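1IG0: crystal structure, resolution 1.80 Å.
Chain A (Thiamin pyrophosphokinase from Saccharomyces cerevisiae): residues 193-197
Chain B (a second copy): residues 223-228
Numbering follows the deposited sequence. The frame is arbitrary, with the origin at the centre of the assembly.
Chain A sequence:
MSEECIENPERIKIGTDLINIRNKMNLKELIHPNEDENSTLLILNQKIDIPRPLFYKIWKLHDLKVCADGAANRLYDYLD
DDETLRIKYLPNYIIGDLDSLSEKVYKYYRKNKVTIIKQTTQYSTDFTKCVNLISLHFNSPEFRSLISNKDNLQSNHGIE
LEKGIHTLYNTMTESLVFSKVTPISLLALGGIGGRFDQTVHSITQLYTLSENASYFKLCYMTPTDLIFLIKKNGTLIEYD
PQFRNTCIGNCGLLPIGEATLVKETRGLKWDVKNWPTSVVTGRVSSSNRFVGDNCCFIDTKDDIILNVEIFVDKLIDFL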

ATOM      1  N   GLY A 193       5.508   0.573   0.542  1.00 22.93           N
ATOM      2  CA  GLY A 193       5.727   0.826   1.957  1.00 23.63           C
ATOM      3  C   GLY A 193       6.143   2.216   2.414  1.00 24.19           C
ATOM      4  O   GLY A 193       6.401   2.415   3.601  1.00 25.97           O
ATOM      5  N   GLY A 194       6.217   3.174   1.495  1.00 24.09           N
ATOM      6  CA  GLY A 194       6.601   4.525   1.876  1.00 24.97           C
ATOM      7  C   GLY A 194       5.458   5.498   1.660  1.00 24.35           C
ATOM      8  O   GLY A 194       4.326   5.217   2.055  1.00 24.19           O
ATOM      9  N   ARG A 195       5.744   6.648   1.050  1.00 24.37           N
ATOM     10  CA  ARG A 195       4.705   7.636   0.764  1.00 24.90           C
ATOM     11  C   ARG A 195       3.615   6.830   0.069  1.00 23.54           C
ATOM     12  O   ARG A 195       3.867   6.200  -0.956  1.00 22.88           O
ATOM     13  N   PHE A 196       2.410   6.832   0.628  1.00 21.69           N
ATOM     14  CA  PHE A 196       1.339   6.024   0.065  1.00 19.99           C
ATOM     15  C   PHE A 196       0.971   6.257  -1.394  1.00 19.48           C
ATOM     16  O   PHE A 196       0.720   5.294  -2.118  1.00 18.43           O
ATOM     17  N   ASP A 197       0.925   7.506  -1.842  1.00 19.31           N
ATOM     18  CA  ASP A 197       0.572   7.734  -3.238  1.00 19.91           C
ATOM     19  C   ASP A 197       1.610   7.089  -4.153  1.00 20.27           C
ATOM     20  O   ASP A 197       1.315   6.757  -5.302  1.00 19.03           O
TER
ATOM     21  N   PRO B 223       3.695   6.482   9.277  1.00 19.34           N
ATOM     22  CA  PRO B 223       4.866   7.334   9.502  1.00 20.48           C
ATOM     23  C   PRO B 223       4.974   8.478   8.500  1.00 20.50           C
ATOM     24  O   PRO B 223       5.721   9.433   8.723  1.00 20.35           O
ATOM     25  N   THR B 224       4.219   8.389   7.408  1.00 19.60           N
ATOM     26  CA  THR B 224       4.278   9.410   6.365  1.00 19.01           C
ATOM     27  C   THR B 224       2.944   9.959   5.863  1.00 19.52           C
ATOM     28  O   THR B 224       2.919  11.000   5.201  1.00 19.81           O
ATOM     29  N   ASP B 225       1.841   9.286   6.168  1.00 18.61           N
ATOM     30  CA  ASP B 225       0.555   9.750   5.665  1.00 18.60           C
ATOM     31  C   ASP B 225      -0.647   9.644   6.583  1.00 19.21           C
ATOM     32  O   ASP B 225      -0.638   8.972   7.617  1.00 19.10           O
ATOM     33  N   LEU B 226      -1.688  10.341   6.149  1.00 18.99           N
ATOM     34  CA  LEU B 226      -2.999  10.318   6.765  1.00 18.51           C
ATOM     35  C   LEU B 226      -3.751   9.784   5.553  1.00 18.46           C
ATOM     36  O   LEU B 226      -3.669  10.357   4.464  1.00 18.06           O
ATOM     37  N   ILE B 227      -4.447   8.669   5.719  1.00 18.20           N
ATOM     38  CA  ILE B 227      -5.168   8.074   4.606  1.00 17.57           C
ATOM     39  C   ILE B 227      -6.628   7.959   4.988  1.00 17.85           C
ATOM     40  O   ILE B 227      -6.964   7.364   6.012  1.00 18.62           O
ATOM     41  N   PHE B 228      -7.493   8.539   4.165  1.00 17.50           N
ATOM     42  CA  PHE B 228      -8.921   8.517   4.442  1.00 18.76           C
ATOM     43  C   PHE B 228      -9.756   8.592   3.173  1.00 19.09           C
ATOM     44  O   PHE B 228      -9.227   8.794   2.081  1.00 19.67           O
TER

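A single hydrogen bond joins the two stretches, and it runs from a backbone amide at the start of a helix to a side chain on a strand of the other copy. Phe A196 N donates to Asp B225 OD2 at 2.9 Å with an N-H...acceptor angle of 168°, so the bond is nearly linear. Asp B225 points toward chain A in the m rotamer (chi2 -82°). Its OD2 also accepts a hydrogen bond from Thr B224 OG1 at 2.7 Å; Thr B224, chi1 p, likewise points toward chain A, which leaves OG1 3.6 Å from Gly A194 O, a contact only.

Two residues along the strand, on the same side as Asp B225, Ile B227 (m, t) supplies the apolar part. Its CD1 lies 3.8 Å from the centroid of the Phe A196 ring and 22° off the ring normal, a CH-pi contact over one face; the closest pair is Phe A196 CG to Ile B227 CD1, 3.6 Å. Phe A196 points toward chain B with chi1 t. Leu B226 and Phe B228, the alternate strand residues, are out of reach.

Arg A195, at the N-cap position, contributes backbone: its CA is 3.6 Å from Asp B225 OD2, whereas the side chain (m, t, p) starts sideways and leads away to partners elsewhere in the structure.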

ATOM      1  CB  ARG A 195       5.271   8.732  -0.147  1.00 28.60           C
ATOM      2  CG  ARG A 195       6.459   9.450   0.504  1.00 32.90           C
ATOM      3  CD  ARG A 195       7.273  10.337  -0.452  1.00 37.08           C
ATOM      4  NE  ARG A 195       6.701  11.675  -0.616  1.00 41.84           N
ATOM      5  CZ  ARG A 195       6.068  12.125  -1.706  1.00 42.78           C
ATOM      6  NH1 ARG A 195       5.887  11.364  -2.792  1.00 44.84           N
ATOM      7  NH2 ARG A 195       5.629  13.376  -1.719  1.00 43.36           N
ATOM      8  CB  PHE A 196       0.076   6.119   0.924  1.00 19.07           C
ATOM      9  CG  PHE A 196      -0.857   4.957   0.734  1.00 17.47           C
ATOM     10  CD1 PHE A 196      -0.412   3.657   0.958  1.00 17.11           C
ATOM     11  CD2 PHE A 196      -2.165   5.151   0.302  1.00 16.85           C
ATOM     12  CE1 PHE A 196      -1.252   2.566   0.752  1.00 18.74           C
ATOM     13  CE2 PHE A 196      -3.016   4.065   0.093  1.00 18.69           C
ATOM     14  CZ  PHE A 196      -2.557   2.769   0.319  1.00 18.50           C
ATOM     15  CB  ASP A 197       0.424   9.232  -3.537  1.00 21.32           C
ATOM     16  CG  ASP A 197       1.685  10.016  -3.265  1.00 22.08           C
ATOM     17  OD1 ASP A 197       2.182   9.977  -2.121  1.00 22.53           O
ATOM     18  OD2 ASP A 197       2.173  10.684  -4.200  1.00 23.00           O
TER
ATOM     19  CB  PRO B 223       6.034   6.358   9.369  1.00 20.20           C
ATOM     20  CG  PRO B 223       5.439   5.049   9.788  1.00 21.69           C
ATOM     21  CD  PRO B 223       4.098   5.074   9.109  1.00 20.23           C
ATOM     22  CB  THR B 224       5.027   8.875   5.133  1.00 19.90           C
ATOM     23  OG1 THR B 224       4.349   7.714   4.635  1.00 19.84           O
ATOM     24  CG2 THR B 224       6.454   8.502   5.497  1.00 20.64           C
ATOM     25  CB  ASP B 225       0.187   8.978   4.392  1.00 18.59           C
ATOM     26  CG  ASP B 225       1.237   9.080   3.313  1.00 18.85           C
ATOM     27  OD1 ASP B 225       1.242  10.095   2.590  1.00 19.98           O
ATOM     28  OD2 ASP B 225       2.055   8.142   3.189  1.00 19.80           O
ATOM     29  CB  LEU B 226      -3.492  11.724   7.116  1.00 18.32           C
ATOM     30  CG  LEU B 226      -2.981  12.355   8.412  1.00 19.04           C
ATOM     31  CD1 LEU B 226      -3.590  13.740   8.574  1.00 19.81           C
ATOM     32  CD2 LEU B 226      -3.354  11.472   9.593  1.00 19.56           C
ATOM     33  CB  ILE B 227      -4.596   6.679   4.281  1.00 16.31           C
ATOM     34  CG1 ILE B 227      -3.083   6.784   4.062  1.00 16.35           C
ATOM     35  CG2 ILE B 227      -5.273   6.106   3.041  1.00 16.64           C
ATOM     36  CD1 ILE B 227      -2.374   5.442   3.964  1.00 16.78           C
ATOM     37  CB  PHE B 228      -9.269   9.673   5.379  1.00 18.11           C
ATOM     38  CG  PHE B 228      -8.837  11.015   4.866  1.00 19.65           C
ATOM     39  CD1 PHE B 228      -9.744  11.856   4.230  1.00 20.25           C
ATOM     40  CD2 PHE B 228      -7.517  11.434   5.006  1.00 19.36           C
ATOM     41  CE1 PHE B 228      -9.341  13.098   3.739  1.00 21.18           C
ATOM     42  CE2 PHE B 228      -7.106  12.672   4.517  1.00 21.49           C
ATOM     43  CZ  PHE B 228      -8.020  13.505   3.884  1.00 21.92           C
TER